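Local coordinates for protein multisubunit Na+/H+ antiporter, D subunit (Anoxybacillus flavithermus, PDB 6Z16) that forms the D subunit of a membrane-embedded Mrp complex that exchanges sodium ions for protons, probably taking part in ion translocation, at residues I356-Y366 with N428-Q439; A290-I299 with L417-I425. All blocks are in the same frame, centred on the assembly; numbering follows the deposited sequence.

Interaction 1 (I356-Y366 with N428-Q439)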
loop_
_atom_site.group_PDB
_atom_site.type_symbol
_atom_site.label_atom_id
_atom_site.label_comp_id
_atom_site.label_asym_id
_atom_site.label_seq_id
_atom_site.Cartn_x
_atom_site.Cartn_y
_atom_site.Cartn_z
ATOM N N ILE D 356 62.524 31.194 44.122
ATOM C CA ILE D 356 63.757 30.619 44.664
ATOM C C ILE D 356 64.248 31.402 45.879
ATOM O O ILE D 356 64.718 30.819 46.864
ATOM C CB ILE D 356 64.807 30.562 43.537
ATOM C CG1 ILE D 356 64.455 29.477 42.528
ATOM C CG2 ILE D 356 66.189 30.355 44.039
ATOM C CD1 ILE D 356 64.518 28.102 43.109
ATOM N N ARG D 357 64.087 32.723 45.859
ATOM C CA ARG D 357 64.546 33.591 46.939
ATOM C C ARG D 357 63.713 33.489 48.206
ATOM O O ARG D 357 64.075 34.127 49.199
ATOM C CB ARG D 357 64.539 35.048 46.481
ATOM C CG ARG D 357 65.562 35.398 45.422
ATOM C CD ARG D 357 65.569 36.896 45.165
ATOM N NE ARG D 357 64.298 37.355 44.614
ATOM C CZ ARG D 357 64.022 37.413 43.316
ATOM N NH1 ARG D 357 64.937 37.052 42.429
ATOM N NH2 ARG D 357 62.837 37.836 42.901
ATOM N N SER D 358 62.618 32.732 48.215
ATOM C CA SER D 358 61.711 32.736 49.352
ATOM C C SER D 358 61.999 31.648 50.370
ATOM O O SER D 358 61.611 31.798 51.532
ATOM C CB SER D 358 60.266 32.588 48.876
ATOM O OG SER D 358 59.878 33.696 48.092
ATOM N N PHE D 359 62.665 30.567 49.976
ATOM C CA PHE D 359 62.801 29.400 50.830
ATOM C C PHE D 359 64.208 28.841 50.733
ATOM O O PHE D 359 64.875 28.971 49.704
ATOM C CB PHE D 359 61.773 28.318 50.458
ATOM C CG PHE D 359 61.933 27.758 49.066
ATOM C CD1 PHE D 359 61.333 28.372 47.987
ATOM C CD2 PHE D 359 62.626 26.582 48.849
ATOM C CE1 PHE D 359 61.463 27.854 46.719
ATOM C CE2 PHE D 359 62.760 26.065 47.583
ATOM C CZ PHE D 359 62.173 26.699 46.519
ATOM N N SER D 360 64.643 28.194 51.812
ATOM C CA SER D 360 65.937 27.529 51.847
ATOM C C SER D 360 65.917 26.460 52.927
ATOM O O SER D 360 65.147 26.543 53.885
ATOM C CB SER D 360 67.073 28.525 52.103
ATOM O OG SER D 360 66.938 29.131 53.376
ATOM N N GLY D 361 66.767 25.455 52.756
ATOM C CA GLY D 361 66.959 24.455 53.785
ATOM C C GLY D 361 66.080 23.229 53.662
ATOM O O GLY D 361 65.439 22.830 54.636
ATOM N N LEU D 362 66.056 22.608 52.485
ATOM C CA LEU D 362 65.209 21.449 52.258
ATOM C C LEU D 362 65.934 20.120 52.424
ATOM O O LEU D 362 65.268 19.091 52.565
ATOM C CB LEU D 362 64.598 21.497 50.855
ATOM C CG LEU D 362 63.594 22.559 50.405
ATOM C CD1 LEU D 362 63.375 22.413 48.919
ATOM C CD2 LEU D 362 62.282 22.427 51.118
ATOM N N ILE D 363 67.270 20.115 52.394
ATOM C CA ILE D 363 68.047 18.904 52.656
ATOM C C ILE D 363 67.858 18.432 54.092
ATOM O O ILE D 363 67.771 17.226 54.351
ATOM C CB ILE D 363 69.530 19.157 52.305
ATOM C CG1 ILE D 363 69.715 19.202 50.798
ATOM C CG2 ILE D 363 70.464 18.111 52.887
ATOM C CD1 ILE D 363 69.400 17.901 50.133
ATOM N N THR D 364 67.709 19.362 55.035
ATOM C CA THR D 364 67.520 18.988 56.432
ATOM C C THR D 364 66.169 18.338 56.708
ATOM O O THR D 364 65.980 17.798 57.801
ATOM C CB THR D 364 67.664 20.210 57.336
ATOM O OG1 THR D 364 66.586 21.119 57.089
ATOM C CG2 THR D 364 68.960 20.916 57.047
ATOM N N SER D 365 65.234 18.378 55.760
ATOM C CA SER D 365 63.922 17.782 55.937
ATOM C C SER D 365 63.505 16.849 54.816
ATOM O O SER D 365 62.623 16.015 55.042
ATOM C CB SER D 365 62.857 18.874 56.084
ATOM O OG SER D 365 63.088 19.641 57.249
ATOM N N TYR D 366 64.087 16.955 53.625
ATOM C CA TYR D 366 63.701 16.120 52.487
ATOM C C TYR D 366 64.958 15.644 51.767
ATOM O O TYR D 366 65.285 16.125 50.677
ATOM C CB TYR D 366 62.778 16.893 51.543
ATOM C CG TYR D 366 61.519 17.394 52.214
ATOM C CD1 TYR D 366 60.427 16.566 52.402
ATOM C CD2 TYR D 366 61.443 18.692 52.690
ATOM C CE1 TYR D 366 59.292 17.022 53.035
ATOM C CE2 TYR D 366 60.320 19.153 53.327
ATOM C CZ TYR D 366 59.247 18.317 53.493
ATOM O OH TYR D 366 58.124 18.783 54.121
ATOM N N ASN D 428 70.313 27.318 46.038
ATOM C CA ASN D 428 69.564 28.296 46.808
ATOM C C ASN D 428 68.341 27.697 47.481
ATOM O O ASN D 428 67.915 28.198 48.525
ATOM C CB ASN D 428 69.150 29.461 45.916
ATOM C CG ASN D 428 70.329 30.220 45.366
ATOM O OD1 ASN D 428 70.572 30.225 44.162
ATOM N ND2 ASN D 428 71.070 30.876 46.245
ATOM N N GLY D 429 67.774 26.632 46.921
ATOM C CA GLY D 429 66.595 26.030 47.503
ATOM C C GLY D 429 66.887 25.003 48.572
ATOM O O GLY D 429 66.335 25.075 49.669
ATOM N N PHE D 430 67.761 24.045 48.273
ATOM C CA PHE D 430 67.968 22.930 49.185
ATOM C C PHE D 430 68.976 23.258 50.283
ATOM O O PHE D 430 68.735 22.950 51.453
ATOM C CB PHE D 430 68.388 21.694 48.391
ATOM C CG PHE D 430 67.286 21.119 47.542
ATOM C CD1 PHE D 430 66.346 20.270 48.091
ATOM C CD2 PHE D 430 67.184 21.436 46.202
ATOM C CE1 PHE D 430 65.325 19.754 47.326
ATOM C CE2 PHE D 430 66.172 20.912 45.427
ATOM C CZ PHE D 430 65.245 20.070 45.989
ATOM N N TRP D 431 70.093 23.892 49.946
ATOM C CA TRP D 431 71.058 24.284 50.962
ATOM C C TRP D 431 70.608 25.553 51.682
ATOM O O TRP D 431 69.608 26.179 51.331
ATOM C CB TRP D 431 72.437 24.481 50.340
ATOM C CG TRP D 431 73.144 23.206 50.027
ATOM C CD1 TRP D 431 72.798 21.960 50.440
ATOM C CD2 TRP D 431 74.319 23.051 49.229
ATOM N NE1 TRP D 431 73.684 21.035 49.956
ATOM C CE2 TRP D 431 74.627 21.681 49.204
ATOM C CE3 TRP D 431 75.138 23.938 48.530
ATOM C CZ2 TRP D 431 75.723 21.176 48.514
ATOM C CZ3 TRP D 431 76.224 23.434 47.843
ATOM C CH2 TRP D 431 76.507 22.067 47.839
ATOM N N GLY D 432 71.364 25.933 52.704
ATOM C CA GLY D 432 71.037 27.085 53.523
ATOM C C GLY D 432 70.316 26.688 54.793
ATOM O O GLY D 432 70.078 25.512 55.076
ATOM N N GLU D 433 69.962 27.699 55.578
ATOM C CA GLU D 433 69.186 27.448 56.781
ATOM C C GLU D 433 67.694 27.437 56.457
ATOM O O GLU D 433 67.260 27.857 55.386
ATOM C CB GLU D 433 69.478 28.491 57.857
ATOM C CG GLU D 433 68.930 29.869 57.544
ATOM C CD GLU D 433 69.151 30.856 58.672
ATOM O OE1 GLU D 433 69.743 30.466 59.699
ATOM O OE2 GLU D 433 68.727 32.021 58.531
ATOM N N LYS D 434 66.902 26.972 57.415
ATOM C CA LYS D 434 65.468 26.769 57.234
ATOM C C LYS D 434 64.719 28.069 57.496
ATOM O O LYS D 434 64.698 28.559 58.629
ATOM C CB LYS D 434 64.979 25.678 58.181
ATOM C CG LYS D 434 63.486 25.441 58.142
ATOM C CD LYS D 434 63.089 24.319 59.075
ATOM C CE LYS D 434 61.584 24.180 59.135
ATOM N NZ LYS D 434 61.035 23.743 57.834
ATOM N N LYS D 435 64.091 28.630 56.457
ATOM C CA LYS D 435 63.209 29.775 56.686
ATOM C C LYS D 435 61.885 29.735 55.938
ATOM O O LYS D 435 60.935 30.381 56.394
ATOM C CB LYS D 435 63.918 31.091 56.335
ATOM C CG LYS D 435 64.157 31.306 54.852
ATOM C CD LYS D 435 64.818 32.637 54.576
ATOM C CE LYS D 435 64.946 32.872 53.082
ATOM N NZ LYS D 435 65.869 31.897 52.448
ATOM N N GLY D 436 61.754 29.013 54.831
ATOM C CA GLY D 436 60.668 29.318 53.921
ATOM C C GLY D 436 59.400 28.505 54.033
ATOM O O GLY D 436 58.324 28.975 53.659
ATOM N N PHE D 437 59.503 27.290 54.554
ATOM C CA PHE D 437 58.455 26.295 54.419
ATOM C C PHE D 437 58.091 25.749 55.792
ATOM O O PHE D 437 58.712 26.078 56.804
ATOM C CB PHE D 437 58.896 25.183 53.457
ATOM C CG PHE D 437 60.047 24.345 53.959
ATOM C CD1 PHE D 437 61.357 24.788 53.846
ATOM C CD2 PHE D 437 59.823 23.081 54.470
ATOM C CE1 PHE D 437 62.405 24.019 54.298
ATOM C CE2 PHE D 437 60.871 22.301 54.906
ATOM C CZ PHE D 437 62.162 22.772 54.818
ATOM N N GLU D 438 57.055 24.919 55.817
ATOM C CA GLU D 438 56.578 24.256 57.019
ATOM C C GLU D 438 56.564 22.762 56.740
ATOM O O GLU D 438 56.336 22.349 55.599
ATOM C CB GLU D 438 55.182 24.774 57.409
ATOM C CG GLU D 438 54.584 24.194 58.682
ATOM C CD GLU D 438 55.342 24.591 59.930
ATOM O OE1 GLU D 438 55.961 25.675 59.938
ATOM O OE2 GLU D 438 55.316 23.814 60.907
ATOM N N GLN D 439 56.843 21.960 57.770
ATOM C CA GLN D 439 57.031 20.524 57.600
ATOM C C GLN D 439 55.736 19.839 57.183
ATOM O O GLN D 439 54.747 19.846 57.920
ATOM C CB GLN D 439 57.558 19.911 58.893
ATOM C CG GLN D 439 57.869 18.432 58.792
ATOM C CD GLN D 439 59.020 18.149 57.853
ATOM O OE1 GLN D 439 60.001 18.888 57.821
ATOM N NE2 GLN D 439 58.913 17.067 57.093
#
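The backbone amides of G361, L362 and I363 converge on three successive carbonyls, G429, F430 and W431, at the C-terminal end of helix 405-429 and just beyond. F430 O takes two donors: L362 N at 2.9 Å, with an N-H...O angle of 132°, and the longer, weak but nearly straight bond from I363 N at 3.3 Å (173°). G361 N makes two weak bonds, to G429 O at 3.1 Å and to W431 O at 3.3 Å. One residue earlier, S360 OG receives a hydrogen bond from K435 NZ at 3.1 Å, while S360 O takes a weak bond from K435 N. L362 O is satisfied inside its own loop by S365 N and Y366 N, in the turn that leads to Y366, the N-cap residue of helix 367-381. In this antiporter-family membrane fold, the contact therefore joins the connection between helices 320-351 and 367-381 to the chain that follows helix 405-429. L362 fills the apolar centre with its two methyls split between two rings: CD1 lies over a face of F430, 4.0 Å from the ring centroid, and CD2 over a face of F437, 3.6 Å from that centroid. F437 CG stands between the backbone N and the carbonyl carbon (chi1 66°), which swings the ring in toward the 356-366 loop, presenting its edge in plane to S360 O and G361 O. Farther along, S365 OG gives a weak bond to Q439 OE1 at 3.2 Å. Y366 meets F437 obliquely, CE2 near the CE2 atom of F437, and its hydroxyl is hydrogen-bonded to K440 O.

Interaction 2 (A290-I299 with L417-I425)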
loop_
_atom_site.group_PDB
_atom_site.type_symbol
_atom_site.label_atom_id
_atom_site.label_comp_id
_atom_site.label_asym_id
_atom_site.label_seq_id
_atom_site.Cartn_x
_atom_site.Cartn_y
_atom_site.Cartn_z
ATOM N N ALA D 290 67.365 30.936 30.721
ATOM C CA ALA D 290 67.668 30.099 31.875
ATOM C C ALA D 290 68.503 30.851 32.905
ATOM O O ALA D 290 68.303 30.679 34.111
ATOM C CB ALA D 290 68.383 28.830 31.425
ATOM N N VAL D 291 69.438 31.691 32.451
ATOM C CA VAL D 291 70.232 32.498 33.378
ATOM C C VAL D 291 69.372 33.569 34.049
ATOM O O VAL D 291 69.531 33.851 35.243
ATOM C CB VAL D 291 71.445 33.096 32.636
ATOM C CG1 VAL D 291 72.155 34.157 33.457
ATOM C CG2 VAL D 291 72.435 32.001 32.306
ATOM N N ALA D 292 68.400 34.125 33.320
ATOM C CA ALA D 292 67.734 35.345 33.769
ATOM C C ALA D 292 66.796 35.138 34.954
ATOM O O ALA D 292 66.679 36.031 35.799
ATOM C CB ALA D 292 66.954 35.959 32.612
ATOM N N TYR D 293 66.117 34.002 35.042
ATOM C CA TYR D 293 64.990 33.853 35.956
ATOM C C TYR D 293 65.380 33.228 37.288
ATOM O O TYR D 293 66.230 32.338 37.350
ATOM C CB TYR D 293 63.880 33.021 35.314
ATOM C CG TYR D 293 63.061 33.793 34.319
ATOM C CD1 TYR D 293 62.043 34.633 34.747
ATOM C CD2 TYR D 293 63.306 33.697 32.960
ATOM C CE1 TYR D 293 61.291 35.347 33.855
ATOM C CE2 TYR D 293 62.560 34.413 32.056
ATOM C CZ TYR D 293 61.551 35.232 32.511
ATOM O OH TYR D 293 60.795 35.948 31.618
ATOM N N ASN D 294 64.739 33.708 38.351
ATOM C CA ASN D 294 64.764 33.091 39.672
ATOM C C ASN D 294 63.443 32.386 39.962
ATOM O O ASN D 294 62.914 32.449 41.072
ATOM C CB ASN D 294 65.062 34.119 40.756
ATOM C CG ASN D 294 66.430 34.737 40.612
ATOM O OD1 ASN D 294 66.558 35.937 40.379
ATOM N ND2 ASN D 294 67.466 33.921 40.745
ATOM N N ASP D 295 62.887 31.731 38.947
ATOM C CA ASP D 295 61.597 31.062 39.028
ATOM C C ASP D 295 61.751 29.694 38.380
ATOM O O ASP D 295 62.257 29.606 37.258
ATOM C CB ASP D 295 60.528 31.890 38.320
ATOM C CG ASP D 295 59.136 31.467 38.674
ATOM O OD1 ASP D 295 58.997 30.546 39.489
ATOM O OD2 ASP D 295 58.178 32.054 38.139
ATOM N N MET D 296 61.302 28.640 39.074
ATOM C CA MET D 296 61.659 27.267 38.701
ATOM C C MET D 296 61.056 26.857 37.364
ATOM O O MET D 296 61.745 26.265 36.516
ATOM C CB MET D 296 61.214 26.289 39.790
ATOM C CG MET D 296 61.971 26.390 41.087
ATOM S SD MET D 296 61.569 25.092 42.267
ATOM C CE MET D 296 59.995 25.655 42.894
ATOM N N ARG D 297 59.767 27.165 37.166
ATOM C CA ARG D 297 59.071 26.786 35.940
ATOM C C ARG D 297 59.691 27.457 34.722
ATOM O O ARG D 297 59.895 26.804 33.696
ATOM C CB ARG D 297 57.583 27.126 36.052
ATOM C CG ARG D 297 56.813 26.278 37.054
ATOM C CD ARG D 297 55.428 26.832 37.320
ATOM N NE ARG D 297 54.446 26.638 36.266
ATOM C CZ ARG D 297 53.506 25.703 36.289
ATOM N NH1 ARG D 297 53.406 24.883 37.323
ATOM N NH2 ARG D 297 52.645 25.609 35.291
ATOM N N TYR D 298 60.058 28.740 34.843
ATOM C CA TYR D 298 60.713 29.438 33.740
ATOM C C TYR D 298 62.080 28.860 33.421
ATOM O O TYR D 298 62.464 28.809 32.247
ATOM C CB TYR D 298 60.852 30.925 34.045
ATOM C CG TYR D 298 59.581 31.703 33.875
ATOM C CD1 TYR D 298 59.094 31.985 32.608
ATOM C CD2 TYR D 298 58.892 32.189 34.967
ATOM C CE1 TYR D 298 57.940 32.703 32.437
ATOM C CE2 TYR D 298 57.732 32.918 34.804
ATOM C CZ TYR D 298 57.263 33.169 33.535
ATOM O OH TYR D 298 56.112 33.893 33.355
ATOM N N ILE D 299 62.809 28.409 34.443
ATOM C CA ILE D 299 64.110 27.786 34.226
ATOM C C ILE D 299 63.956 26.507 33.417
ATOM O O ILE D 299 64.662 26.301 32.421
ATOM C CB ILE D 299 64.814 27.542 35.572
ATOM C CG1 ILE D 299 65.204 28.876 36.198
ATOM C CG2 ILE D 299 66.043 26.691 35.395
ATOM C CD1 ILE D 299 65.550 28.798 37.647
ATOM N N LEU D 417 75.850 26.683 31.072
ATOM C CA LEU D 417 74.835 27.614 31.557
ATOM C C LEU D 417 73.565 26.901 32.023
ATOM O O LEU D 417 72.921 27.347 32.986
ATOM C CB LEU D 417 74.523 28.638 30.473
ATOM C CG LEU D 417 75.693 29.576 30.175
ATOM C CD1 LEU D 417 75.410 30.433 28.963
ATOM C CD2 LEU D 417 75.983 30.439 31.382
ATOM N N VAL D 418 73.208 25.778 31.389
ATOM C CA VAL D 418 72.032 25.052 31.855
ATOM C C VAL D 418 72.334 24.349 33.176
ATOM O O VAL D 418 71.461 24.284 34.065
ATOM C CB VAL D 418 71.494 24.090 30.768
ATOM C CG1 VAL D 418 71.136 24.865 29.510
ATOM C CG2 VAL D 418 72.447 22.972 30.424
ATOM N N LEU D 419 73.585 23.889 33.359
ATOM C CA LEU D 419 74.024 23.400 34.661
ATOM C C LEU D 419 73.953 24.487 35.722
ATOM O O LEU D 419 73.527 24.222 36.851
ATOM C CB LEU D 419 75.444 22.855 34.563
ATOM C CG LEU D 419 76.093 22.396 35.868
ATOM C CD1 LEU D 419 75.325 21.276 36.529
ATOM C CD2 LEU D 419 77.508 21.979 35.608
ATOM N N TYR D 420 74.343 25.715 35.372
ATOM C CA TYR D 420 74.281 26.810 36.334
ATOM C C TYR D 420 72.850 27.130 36.743
ATOM O O TYR D 420 72.593 27.413 37.915
ATOM C CB TYR D 420 74.964 28.062 35.789
ATOM C CG TYR D 420 74.727 29.251 36.686
ATOM C CD1 TYR D 420 75.277 29.303 37.954
ATOM C CD2 TYR D 420 73.934 30.310 36.273
ATOM C CE1 TYR D 420 75.045 30.372 38.784
ATOM C CE2 TYR D 420 73.697 31.384 37.098
ATOM C CZ TYR D 420 74.259 31.412 38.349
ATOM O OH TYR D 420 74.029 32.484 39.173
ATOM N N SER D 421 71.904 27.049 35.805
ATOM C CA SER D 421 70.505 27.336 36.137
ATOM C C SER D 421 69.918 26.296 37.097
ATOM O O SER D 421 69.352 26.646 38.155
ATOM C CB SER D 421 69.688 27.413 34.854
ATOM O OG SER D 421 69.702 26.173 34.178
ATOM N N VAL D 422 70.073 25.007 36.771
ATOM C CA VAL D 422 69.484 23.998 37.654
ATOM C C VAL D 422 70.241 23.897 38.982
ATOM O O VAL D 422 69.635 23.651 40.037
ATOM C CB VAL D 422 69.385 22.642 36.934
ATOM C CG1 VAL D 422 68.422 22.758 35.787
ATOM C CG2 VAL D 422 70.729 22.201 36.424
ATOM N N MET D 423 71.546 24.155 38.986
ATOM C CA MET D 423 72.266 24.127 40.242
ATOM C C MET D 423 72.018 25.385 41.056
ATOM O O MET D 423 72.187 25.357 42.272
ATOM C CB MET D 423 73.755 23.934 39.980
ATOM C CG MET D 423 74.531 23.422 41.170
ATOM S SD MET D 423 73.893 21.813 41.651
ATOM C CE MET D 423 74.361 20.855 40.218
ATOM N N LYS D 424 71.602 26.477 40.415
ATOM C CA LYS D 424 71.094 27.626 41.148
ATOM C C LYS D 424 69.846 27.259 41.926
ATOM O O LYS D 424 69.706 27.645 43.098
ATOM C CB LYS D 424 70.809 28.767 40.176
ATOM C CG LYS D 424 70.153 29.984 40.783
ATOM C CD LYS D 424 70.020 31.069 39.737
ATOM C CE LYS D 424 69.005 30.680 38.688
ATOM N NZ LYS D 424 68.802 31.769 37.705
ATOM N N ILE D 425 68.952 26.476 41.298
ATOM C CA ILE D 425 67.783 25.949 42.020
ATOM C C ILE D 425 68.218 25.099 43.210
ATOM O O ILE D 425 67.732 25.281 44.334
ATOM C CB ILE D 425 66.864 25.137 41.089
ATOM C CG1 ILE D 425 66.284 25.995 39.979
ATOM C CG2 ILE D 425 65.715 24.539 41.879
ATOM C CD1 ILE D 425 65.560 25.182 38.938
#
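K424, on helix 405-429, reaches across to the bend where helix 268-292 ends and helix 296-315 begins, so the contact packs one transmembrane helix against the bend linking two consecutive helices of the Mrp antiporter membrane fold. From CB the chain runs out extended, with CG anti to the backbone N (chi1 175°), which carries it toward the bend. CD passes 4.0 Å from N294 ND2, the two side chains crossing at about a right angle. The bend comes at chi3, 69°, and turns CE past the I299 methyl CD1 at 4.1 Å. NZ then donates a hydrogen bond of 2.7 Å to Y293 O, tilted 34° from the carbonyl plane; V291 O is also near it, at 3.3 Å. Y293 is the first residue to leave the helical conformation, so the amine lies beside carbonyls at the C-terminal end of helix 268-292, a setting that would favour a donor. Apolar packing continues nearby: V291 CG2 meets L417 CD2, while I299 and I425 reach tip to tip. I425 also touches F373 of helix 367-381. Between these contacts, S421 CB lies 3.6 Å from A290 O, and S421 OG turns back along its own helix to bond V418 O at 2.6 Å.

Along the chain the segments come in the order 290-299, 356-366, 417-425, 428-439, so the two contacts cross and neither nests within the other. Interaction 2 closes the longer excursion, 117 residues of mostly helical chain; interaction 1 closes one of 61 residues. Both end on helix 405-429 or the chain just after it, tying that helix first to the bend between helices 268-292 and 296-315, then to the connection entering helix 367-381. Their centres are about 17 Å apart, yet they touch: I356 CD1 lies 3.7 Å from M296 CG and 4.0 Å from I425 CG2, and R357 NH1 approaches N294 OD1 to 2.8 Å.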